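Local coordinates for putative transcriptional regulator TRANSCRIPTION REGULATOR protein (Rhizobium meliloti, PDB 5NLA), which is an AraC-like transcriptional activator that binds c-di-GMP by a PilZ-like mechanism to regulate extracellular polysaccharide production, probably by sequence-specific DNA binding, at residues M252-R257 against R275-S280; P174-A179 against Y258-L263; Q286-E289 against G293-N296; L268-I273 against I279-L284. All blocks are in the same frame, centred on the assembly; numbering follows the deposited sequence.

Contact 1 of 4, residues M252-R257 against R275-S280; sequences MERAHR and RELGIS
L277 pushes both of its methyl groups against one turn of the helix containing R254 and A255, and it is the residue most covered in this contact. CD2 reaches the root of the arginine, 3.6 Å from R254 CB, and also lies 3.7 Å from the backbone N of A255. The other branch, CD1, meets the methyl group of A255 at 3.8 Å from its CB. Both touches depend on the first torsion of L277, which sets CG anti to the carbonyl carbon (chi1 -66°) and carries the fork across to the helix. With an alanine in place of L277 both branches are gone, and the helix face at R254 and A255 would probably be left with a gap toward the turn.

The polar part is slight. R254 NH1 makes a weak hydrogen bond to L277 O, 3.3 Å long, with the carbonyl oxygen at the edge of the guanidinium and near its plane. The arginine chain bends at chi3 (-65°), and its NE is taken by M249 O, which probably helps to fix the group's rotation.

Backbone bonds shape the turn itself. G278 N donates to R275 O and I279 N to C274 O, a Schellman motif with G278 at positive phi that ends helix 270-275 and turns the chain toward helix 281-288.

The turn, probably that of the helix-turn-helix, packs on helix 251-261. A255 also reaches F288 of helix 281-288, as does M252, while E253, H256 and R257 touch Y175 of helix 175-178.

Contact 2 of 4, residues P174-A179 against Y258-L263; sequences PYELLA and YIHLNL
H260 ND1 donates to E176 OE1 at 3.2 Å in a nearly straight bond (163°), meeting the oxygen on its syn side and holding it close to the ring plane. A second, weak bond runs from the same ND1 to E176 OE2, more bent, so the carboxylate straddles one N-H; its plane is turned 34° from that of the imidazole. A179 covers a face of the ring, its CB 3.5 Å from the H260 centroid in a CH-pi contact displaced toward the rim. Y175 adds a looser touch, the edge of its ring facing H260, with Y175 CE2 4.4 Å from H260 CB.

Behind these, R301 of helix 294-306 forms a salt bridge with E176 OE2, which probably favours the charged carboxylate. E176 reaches the imidazole because its chain, extended from the backbone N, bends at chi2 (60°). Y175 is held by its carbonyl oxygen, which accepts from W124 NE1. With an alanine here the ring is gone; E176 would probably keep R301 but lack its imidazole partner, and a gap would probably open beside the A179 methyl.

This His-carboxylate hydrogen bond joins helix 175-178, which follows strand 166-173 of the larger beta sheet, to the end of helix 251-261, consistent with the interface between the beta-rich and DNA-binding parts of an AraC-type regulator.

Contact 3 of 4, residues Q286-E289 against G293-N296; sequences QLFE and GVLN
F288 and V294 pack together where helix 281-288, probably the second helix of a helix-turn-helix, gives way to the long helix 294-306. The dense side is apolar. V294 CG2 sits almost exactly over the centre of the F288 ring, 4.1 Å from its centroid and 2° off the normal, a CH-pi contact. This methyl is extended from the backbone N of V294, whereas CG1 takes the crowded position between N and the carbonyl carbon. Nearer the backbone, F288 CB comes within 3.6 Å of V294 N. Y297 meets the same phenylalanine edge-to-face, M252 and I259 of helix 251-261 reach it as well, and I273 and P270 of helix 270-275 press on V294, so both residues are buried among four helices.

The looser side is the backbone link, where G293 is partly exposed beside the buried F288 and V294, and E289 is exposed. A short link joins the two helices, and G293, the N-cap of helix 294-306, has backbone angles (phi 114°, psi 164°) that call for glycine, since a CB would jam against the preceding carbonyl oxygen. The turn is closed by a weak, bent backbone hydrogen bond, G293 N to F288 O at 2.7 Å.

Contact 4 of 4, residues L268-I273 against I279-L284; sequences LTPETI and ISRTRL
P270, at the start of helix 270-275, lies against a face of the R281 guanidinium, its CB 3.4 Å from R281 NE and its CG 3.7 Å from R281 NH2. Just before it, T269 OG1 caps the helix through a weak bond from T272 N. On its inner side P270 receives L284, whose CD2 stands 4.0 Å from the proline CB. E271 follows and bends its chain at chi2 to bring the carboxylate over the same guanidinium face. OE1 lies 3.6 Å from R281 NH1, a long salt bridge in which the planes are only 10° apart and no N-H points at the oxygen, so charge alone is at work. R281 gets there by running its CG anti to the backbone N (chi1 -168°) and kinking at chi2.

The two helices probably form the helix-turn-helix expected of AraC-type activators, with 281-288 probably in the place of the recognition helix. T272 finds its partner outside the two segments, its OG1 hydrogen-bonded to Y258 OH of helix 251-261. I273 closes the inner side: its CG2 meets L284 CD1 at 3.9 Å, the two side chains crossing at about a right angle, while I273 also touches Y258 and I259.

From the N terminus, segment 174-179, just after strand 166-173 of the larger sheet, opens contact 2, which closes only at 258-263, a loop of 78 intervening residues. Before that closes, 252-257 has opened contact 1, which crosses it and ends at 275-280, both using helix 251-261. Contact 4 begins at 268-273, inside the span of contact 1, and runs to 279-284, sharing I279 and S280 with it. Contact 3 follows in series, closing the short link between helices 281-288 and 294-306. I259 and I273 meet V294 in the interior, so contacts 2, 3 and 4 touch one another. Together, contacts 1, 3 and 4 unite the helices of the probable helix-turn-helix region, and contact 2 ties them to the beta-rich part.

Contact 1 of 4, residues M252-R257 against R275-S280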
# COMPACT_ATOMS: atom_id res chain seq x y z
N MET A 252 5.82 9.00 7.83
CA MET A 252 6.11 7.59 8.16
C MET A 252 7.05 6.95 7.16
O MET A 252 7.92 6.17 7.54
CB MET A 252 4.84 6.74 8.26
CG MET A 252 5.05 5.33 8.82
SD MET A 252 5.94 5.20 10.39
CE MET A 252 4.69 4.25 11.24
N GLU A 253 6.88 7.28 5.88
CA GLU A 253 7.79 6.80 4.85
C GLU A 253 9.20 7.37 5.09
O GLU A 253 10.19 6.66 4.97
CB GLU A 253 7.25 7.15 3.44
CG GLU A 253 7.43 6.07 2.37
CD GLU A 253 8.50 6.39 1.36
OE1 GLU A 253 9.62 6.74 1.82
OE2 GLU A 253 8.23 6.30 0.14
N ARG A 254 9.27 8.65 5.48
CA ARG A 254 10.55 9.28 5.80
C ARG A 254 11.21 8.69 7.04
O ARG A 254 12.43 8.52 7.06
CB ARG A 254 10.42 10.80 5.90
CG ARG A 254 10.39 11.47 4.53
CD ARG A 254 10.36 12.98 4.60
NE ARG A 254 9.11 13.43 5.22
CZ ARG A 254 9.00 14.26 6.27
NH1 ARG A 254 10.07 14.81 6.85
NH2 ARG A 254 7.78 14.56 6.72
N ALA A 255 10.41 8.35 8.04
CA ALA A 255 10.88 7.69 9.27
C ALA A 255 11.36 6.26 9.02
O ALA A 255 12.45 5.89 9.46
CB ALA A 255 9.78 7.67 10.31
N HIS A 256 10.55 5.47 8.32
CA HIS A 256 10.93 4.09 7.99
C HIS A 256 12.22 4.02 7.14
O HIS A 256 13.01 3.08 7.29
CB HIS A 256 9.80 3.33 7.29
CG HIS A 256 8.77 2.77 8.23
ND1 HIS A 256 7.51 2.41 7.81
CD2 HIS A 256 8.81 2.51 9.55
CE1 HIS A 256 6.82 1.94 8.83
NE2 HIS A 256 7.59 1.98 9.90
N ARG A 257 12.40 5.02 6.27
CA ARG A 257 13.61 5.12 5.44
C ARG A 257 14.81 5.52 6.27
O ARG A 257 15.87 4.89 6.19
CB ARG A 257 13.43 6.14 4.31
CG ARG A 257 14.59 6.14 3.32
CD ARG A 257 14.37 7.12 2.18
NE ARG A 257 14.18 8.49 2.66
CZ ARG A 257 13.80 9.51 1.90
NH1 ARG A 257 13.58 9.34 0.59
NH2 ARG A 257 13.63 10.72 2.43
N ARG A 275 14.41 14.93 15.35
CA ARG A 275 15.17 16.07 14.84
C ARG A 275 15.24 15.98 13.31
O ARG A 275 14.83 16.91 12.62
CB ARG A 275 16.57 16.07 15.47
CG ARG A 275 17.36 17.34 15.23
CD ARG A 275 18.71 17.32 15.95
NE ARG A 275 19.46 16.11 15.62
CZ ARG A 275 20.02 15.25 16.49
NH1 ARG A 275 19.98 15.45 17.81
NH2 ARG A 275 20.65 14.18 16.02
N GLU A 276 15.66 14.82 12.81
CA GLU A 276 15.89 14.62 11.37
C GLU A 276 14.62 14.30 10.53
O GLU A 276 14.74 13.88 9.38
CB GLU A 276 16.99 13.57 11.18
CG GLU A 276 18.28 13.96 11.92
CD GLU A 276 19.50 13.11 11.60
OE1 GLU A 276 19.81 12.85 10.42
OE2 GLU A 276 20.21 12.71 12.56
N LEU A 277 13.43 14.47 11.11
CA LEU A 277 12.16 14.58 10.38
C LEU A 277 11.52 15.97 10.49
O LEU A 277 10.56 16.27 9.78
CB LEU A 277 11.15 13.56 10.91
CG LEU A 277 11.44 12.06 10.70
CD1 LEU A 277 10.44 11.22 11.47
CD2 LEU A 277 11.44 11.68 9.23
N GLY A 278 12.03 16.82 11.39
CA GLY A 278 11.41 18.12 11.68
C GLY A 278 10.12 17.94 12.45
O GLY A 278 9.10 18.56 12.12
N ILE A 279 10.17 17.11 13.48
CA ILE A 279 8.96 16.70 14.20
C ILE A 279 9.24 16.41 15.68
O ILE A 279 10.36 16.11 16.07
CB ILE A 279 8.28 15.51 13.45
CG1 ILE A 279 6.77 15.50 13.69
CG2 ILE A 279 8.90 14.16 13.81
CD1 ILE A 279 6.03 16.74 13.23
N SER A 280 8.19 16.57 16.50
CA SER A 280 8.26 16.38 17.95
C SER A 280 8.32 14.91 18.36
O SER A 280 8.01 14.01 17.59
CB SER A 280 7.03 17.02 18.61
OG SER A 280 5.82 16.40 18.18

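Contact 2 of 4, residues P174-A179 against Y258-L263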
# COMPACT_ATOMS: atom_id res chain seq x y z
N PRO A 174 4.87 -4.08 3.36
CA PRO A 174 5.42 -3.14 4.35
C PRO A 174 6.77 -2.57 3.92
O PRO A 174 7.55 -3.28 3.30
CB PRO A 174 5.58 -3.99 5.61
CG PRO A 174 4.85 -5.25 5.36
CD PRO A 174 4.81 -5.45 3.89
N TYR A 175 7.03 -1.31 4.28
CA TYR A 175 8.21 -0.57 3.79
C TYR A 175 9.46 -1.42 3.64
O TYR A 175 10.14 -1.37 2.62
CB TYR A 175 8.59 0.61 4.70
CG TYR A 175 9.64 1.48 4.07
CD1 TYR A 175 9.31 2.32 3.01
CD2 TYR A 175 10.97 1.43 4.47
CE1 TYR A 175 10.25 3.10 2.39
CE2 TYR A 175 11.93 2.22 3.84
CZ TYR A 175 11.55 3.05 2.79
OH TYR A 175 12.45 3.86 2.12
N GLU A 176 9.74 -2.19 4.68
CA GLU A 176 10.99 -2.92 4.79
C GLU A 176 11.16 -4.04 3.78
O GLU A 176 12.28 -4.35 3.38
CB GLU A 176 11.12 -3.45 6.21
CG GLU A 176 12.47 -4.06 6.52
CD GLU A 176 13.65 -3.11 6.39
OE1 GLU A 176 13.48 -1.88 6.63
OE2 GLU A 176 14.76 -3.60 6.06
N LEU A 177 10.05 -4.64 3.35
CA LEU A 177 10.08 -5.70 2.33
C LEU A 177 10.92 -5.31 1.11
O LEU A 177 11.72 -6.10 0.61
CB LEU A 177 8.66 -6.08 1.88
CG LEU A 177 8.34 -7.57 1.78
CD1 LEU A 177 9.27 -8.27 0.81
CD2 LEU A 177 8.40 -8.24 3.16
N LEU A 178 10.74 -4.07 0.66
CA LEU A 178 11.38 -3.56 -0.54
C LEU A 178 12.36 -2.40 -0.29
O LEU A 178 12.86 -1.81 -1.24
CB LEU A 178 10.30 -3.10 -1.54
CG LEU A 178 9.25 -4.13 -1.98
CD1 LEU A 178 8.01 -3.48 -2.59
CD2 LEU A 178 9.86 -5.11 -2.96
N ALA A 179 12.66 -2.11 0.98
CA ALA A 179 13.53 -0.97 1.34
C ALA A 179 14.92 -1.03 0.68
O ALA A 179 15.51 0.02 0.39
CB ALA A 179 13.66 -0.87 2.85
N TYR A 258 14.66 6.59 7.06
CA TYR A 258 15.72 7.05 7.93
C TYR A 258 16.24 5.87 8.75
O TYR A 258 17.42 5.57 8.71
CB TYR A 258 15.25 8.17 8.85
CG TYR A 258 16.38 8.73 9.67
CD1 TYR A 258 17.21 9.72 9.15
CD2 TYR A 258 16.65 8.25 10.95
CE1 TYR A 258 18.27 10.22 9.88
CE2 TYR A 258 17.71 8.74 11.69
CZ TYR A 258 18.52 9.72 11.16
OH TYR A 258 19.58 10.19 11.93
N ILE A 259 15.34 5.19 9.44
CA ILE A 259 15.67 4.00 10.22
C ILE A 259 16.40 2.95 9.39
O ILE A 259 17.40 2.42 9.85
CB ILE A 259 14.42 3.38 10.90
CG1 ILE A 259 14.03 4.24 12.11
CG2 ILE A 259 14.66 1.94 11.35
CD1 ILE A 259 12.65 3.94 12.65
N HIS A 260 15.90 2.66 8.20
CA HIS A 260 16.53 1.66 7.32
C HIS A 260 17.98 2.03 7.00
O HIS A 260 18.86 1.17 7.07
CB HIS A 260 15.73 1.47 6.02
CG HIS A 260 16.36 0.50 5.05
ND1 HIS A 260 16.03 -0.83 5.02
CD2 HIS A 260 17.29 0.68 4.09
CE1 HIS A 260 16.74 -1.43 4.08
NE2 HIS A 260 17.51 -0.54 3.50
N LEU A 261 18.21 3.30 6.66
CA LEU A 261 19.55 3.77 6.31
C LEU A 261 20.52 3.81 7.50
O LEU A 261 21.70 3.48 7.36
CB LEU A 261 19.48 5.16 5.66
CG LEU A 261 18.75 5.25 4.32
CD1 LEU A 261 18.77 6.68 3.82
CD2 LEU A 261 19.37 4.32 3.28
N ASN A 262 20.02 4.21 8.67
CA ASN A 262 20.85 4.44 9.84
C ASN A 262 20.61 3.39 10.93
O ASN A 262 20.73 3.70 12.13
CB ASN A 262 20.58 5.85 10.35
CG ASN A 262 20.57 6.87 9.23
OD1 ASN A 262 21.55 7.04 8.51
ND2 ASN A 262 19.43 7.54 9.06
N LEU A 263 20.33 2.16 10.52
CA LEU A 263 19.99 1.08 11.45
C LEU A 263 21.22 0.68 12.27
O LEU A 263 21.12 0.48 13.49
CB LEU A 263 19.44 -0.12 10.66
CG LEU A 263 18.76 -1.30 11.39
CD1 LEU A 263 19.78 -2.22 12.03
CD2 LEU A 263 17.73 -0.83 12.41

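Contact 3 of 4, residues Q286-E289 against G293-N296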
# COMPACT_ATOMS: atom_id res chain seq x y z
N GLN A 286 3.27 8.69 18.24
CA GLN A 286 1.99 8.44 17.56
C GLN A 286 2.13 7.54 16.36
O GLN A 286 1.36 6.58 16.22
CB GLN A 286 1.33 9.73 17.09
CG GLN A 286 0.62 10.48 18.18
CD GLN A 286 -0.02 11.72 17.65
OE1 GLN A 286 0.41 12.82 17.94
NE2 GLN A 286 -1.06 11.54 16.83
N LEU A 287 3.08 7.86 15.48
CA LEU A 287 3.29 7.06 14.27
C LEU A 287 3.61 5.61 14.59
O LEU A 287 3.18 4.72 13.85
CB LEU A 287 4.39 7.65 13.40
CG LEU A 287 4.04 9.00 12.76
CD1 LEU A 287 5.26 9.72 12.21
CD2 LEU A 287 2.99 8.83 11.66
N PHE A 288 4.32 5.38 15.70
CA PHE A 288 4.79 4.05 16.06
C PHE A 288 3.98 3.33 17.16
O PHE A 288 4.37 2.24 17.57
CB PHE A 288 6.28 4.11 16.40
CG PHE A 288 7.15 4.31 15.20
CD1 PHE A 288 7.32 5.56 14.64
CD2 PHE A 288 7.76 3.22 14.58
CE1 PHE A 288 8.10 5.74 13.50
CE2 PHE A 288 8.53 3.38 13.44
CZ PHE A 288 8.70 4.65 12.90
N GLU A 289 2.86 3.90 17.59
CA GLU A 289 2.01 3.27 18.62
C GLU A 289 1.25 2.02 18.11
O GLU A 289 0.99 1.10 18.89
CB GLU A 289 1.05 4.30 19.27
CG GLU A 289 0.09 3.78 20.35
CD GLU A 289 0.77 3.18 21.58
OE1 GLU A 289 1.49 2.15 21.45
OE2 GLU A 289 0.58 3.72 22.69
N GLY A 293 5.88 0.89 19.36
CA GLY A 293 6.77 2.03 19.66
C GLY A 293 8.04 2.01 18.83
O GLY A 293 8.39 0.99 18.24
N VAL A 294 8.74 3.15 18.79
CA VAL A 294 9.91 3.30 17.91
C VAL A 294 11.10 2.47 18.38
O VAL A 294 11.87 1.98 17.56
CB VAL A 294 10.32 4.80 17.73
CG1 VAL A 294 11.07 5.34 18.94
CG2 VAL A 294 11.14 4.98 16.47
N LEU A 295 11.26 2.33 19.70
CA LEU A 295 12.33 1.51 20.26
C LEU A 295 12.02 0.05 19.99
O LEU A 295 12.88 -0.68 19.52
CB LEU A 295 12.51 1.76 21.76
CG LEU A 295 13.06 3.13 22.18
CD1 LEU A 295 13.10 3.24 23.70
CD2 LEU A 295 14.45 3.39 21.61
N ASN A 296 10.79 -0.37 20.27
CA ASN A 296 10.37 -1.75 19.99
C ASN A 296 10.63 -2.12 18.52
O ASN A 296 11.09 -3.22 18.22
CB ASN A 296 8.89 -1.91 20.33
CG ASN A 296 8.44 -3.36 20.28
OD1 ASN A 296 7.59 -3.73 19.44
ND2 ASN A 296 8.99 -4.19 21.17

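Contact 4 of 4, residues L268-I273 against I279-L284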
# COMPACT_ATOMS: atom_id res chain seq x y z
N LEU A 268 21.32 5.65 16.87
CA LEU A 268 19.95 5.76 16.40
C LEU A 268 19.02 5.74 17.61
O LEU A 268 18.56 4.68 18.04
CB LEU A 268 19.62 4.64 15.42
CG LEU A 268 18.24 4.69 14.77
CD1 LEU A 268 18.19 5.83 13.75
CD2 LEU A 268 17.91 3.36 14.12
N THR A 269 18.81 6.92 18.18
CA THR A 269 17.81 7.15 19.22
C THR A 269 16.51 7.72 18.62
O THR A 269 16.48 8.06 17.44
CB THR A 269 18.35 8.15 20.26
OG1 THR A 269 18.67 9.39 19.61
CG2 THR A 269 19.59 7.59 20.93
N PRO A 270 15.44 7.81 19.42
CA PRO A 270 14.25 8.54 18.95
C PRO A 270 14.48 10.04 18.74
O PRO A 270 13.82 10.63 17.89
CB PRO A 270 13.24 8.32 20.08
CG PRO A 270 13.68 7.08 20.77
CD PRO A 270 15.18 7.09 20.68
N GLU A 271 15.40 10.63 19.49
CA GLU A 271 15.67 12.07 19.41
C GLU A 271 16.26 12.47 18.06
O GLU A 271 15.85 13.47 17.45
CB GLU A 271 16.63 12.52 20.53
CG GLU A 271 16.10 12.35 21.95
CD GLU A 271 16.58 11.07 22.63
OE1 GLU A 271 15.98 9.99 22.38
OE2 GLU A 271 17.55 11.14 23.43
N THR A 272 17.23 11.69 17.60
CA THR A 272 17.82 11.93 16.29
C THR A 272 16.81 11.80 15.16
O THR A 272 16.83 12.62 14.25
CB THR A 272 19.04 11.02 16.00
OG1 THR A 272 19.52 11.31 14.68
CG2 THR A 272 18.71 9.56 16.06
N ILE A 273 15.93 10.80 15.24
CA ILE A 273 14.89 10.57 14.23
C ILE A 273 13.99 11.80 14.17
O ILE A 273 13.75 12.34 13.10
CB ILE A 273 14.03 9.32 14.51
CG1 ILE A 273 14.86 8.04 14.41
CG2 ILE A 273 12.84 9.23 13.53
CD1 ILE A 273 14.20 6.83 15.02
N ILE A 279 10.17 17.11 13.48
CA ILE A 279 8.96 16.70 14.20
C ILE A 279 9.24 16.41 15.68
O ILE A 279 10.36 16.11 16.07
CB ILE A 279 8.28 15.51 13.45
CG1 ILE A 279 6.77 15.50 13.69
CG2 ILE A 279 8.90 14.16 13.81
CD1 ILE A 279 6.03 16.74 13.23
N SER A 280 8.19 16.57 16.50
CA SER A 280 8.26 16.38 17.95
C SER A 280 8.32 14.91 18.36
O SER A 280 8.01 14.01 17.59
CB SER A 280 7.03 17.02 18.61
OG SER A 280 5.82 16.40 18.18
N ARG A 281 8.68 14.70 19.62
CA ARG A 281 8.78 13.37 20.21
C ARG A 281 7.42 12.67 20.28
O ARG A 281 7.33 11.46 20.03
CB ARG A 281 9.43 13.49 21.59
CG ARG A 281 9.87 12.19 22.23
CD ARG A 281 11.02 11.51 21.51
NE ARG A 281 11.36 10.27 22.19
CZ ARG A 281 12.21 10.14 23.21
NH1 ARG A 281 12.86 11.19 23.73
NH2 ARG A 281 12.41 8.94 23.74
N THR A 282 6.37 13.44 20.58
CA THR A 282 4.99 12.94 20.63
C THR A 282 4.47 12.46 19.28
O THR A 282 3.72 11.49 19.21
CB THR A 282 3.99 14.02 21.10
OG1 THR A 282 3.95 15.08 20.13
CG2 THR A 282 4.37 14.57 22.48
N ARG A 283 4.82 13.17 18.22
CA ARG A 283 4.42 12.74 16.88
C ARG A 283 5.08 11.42 16.49
O ARG A 283 4.47 10.60 15.80
CB ARG A 283 4.78 13.78 15.82
CG ARG A 283 3.94 13.68 14.55
CD ARG A 283 2.75 14.61 14.65
NE ARG A 283 1.57 14.07 13.98
CZ ARG A 283 0.35 14.58 14.11
NH1 ARG A 283 0.11 15.64 14.89
NH2 ARG A 283 -0.65 14.03 13.44
N LEU A 284 6.34 11.23 16.89
CA LEU A 284 7.05 9.98 16.59
C LEU A 284 6.37 8.81 17.30
O LEU A 284 6.03 7.79 16.68
CB LEU A 284 8.52 10.06 16.98
CG LEU A 284 9.36 8.85 16.57
CD1 LEU A 284 9.26 8.61 15.06
CD2 LEU A 284 10.82 9.00 16.99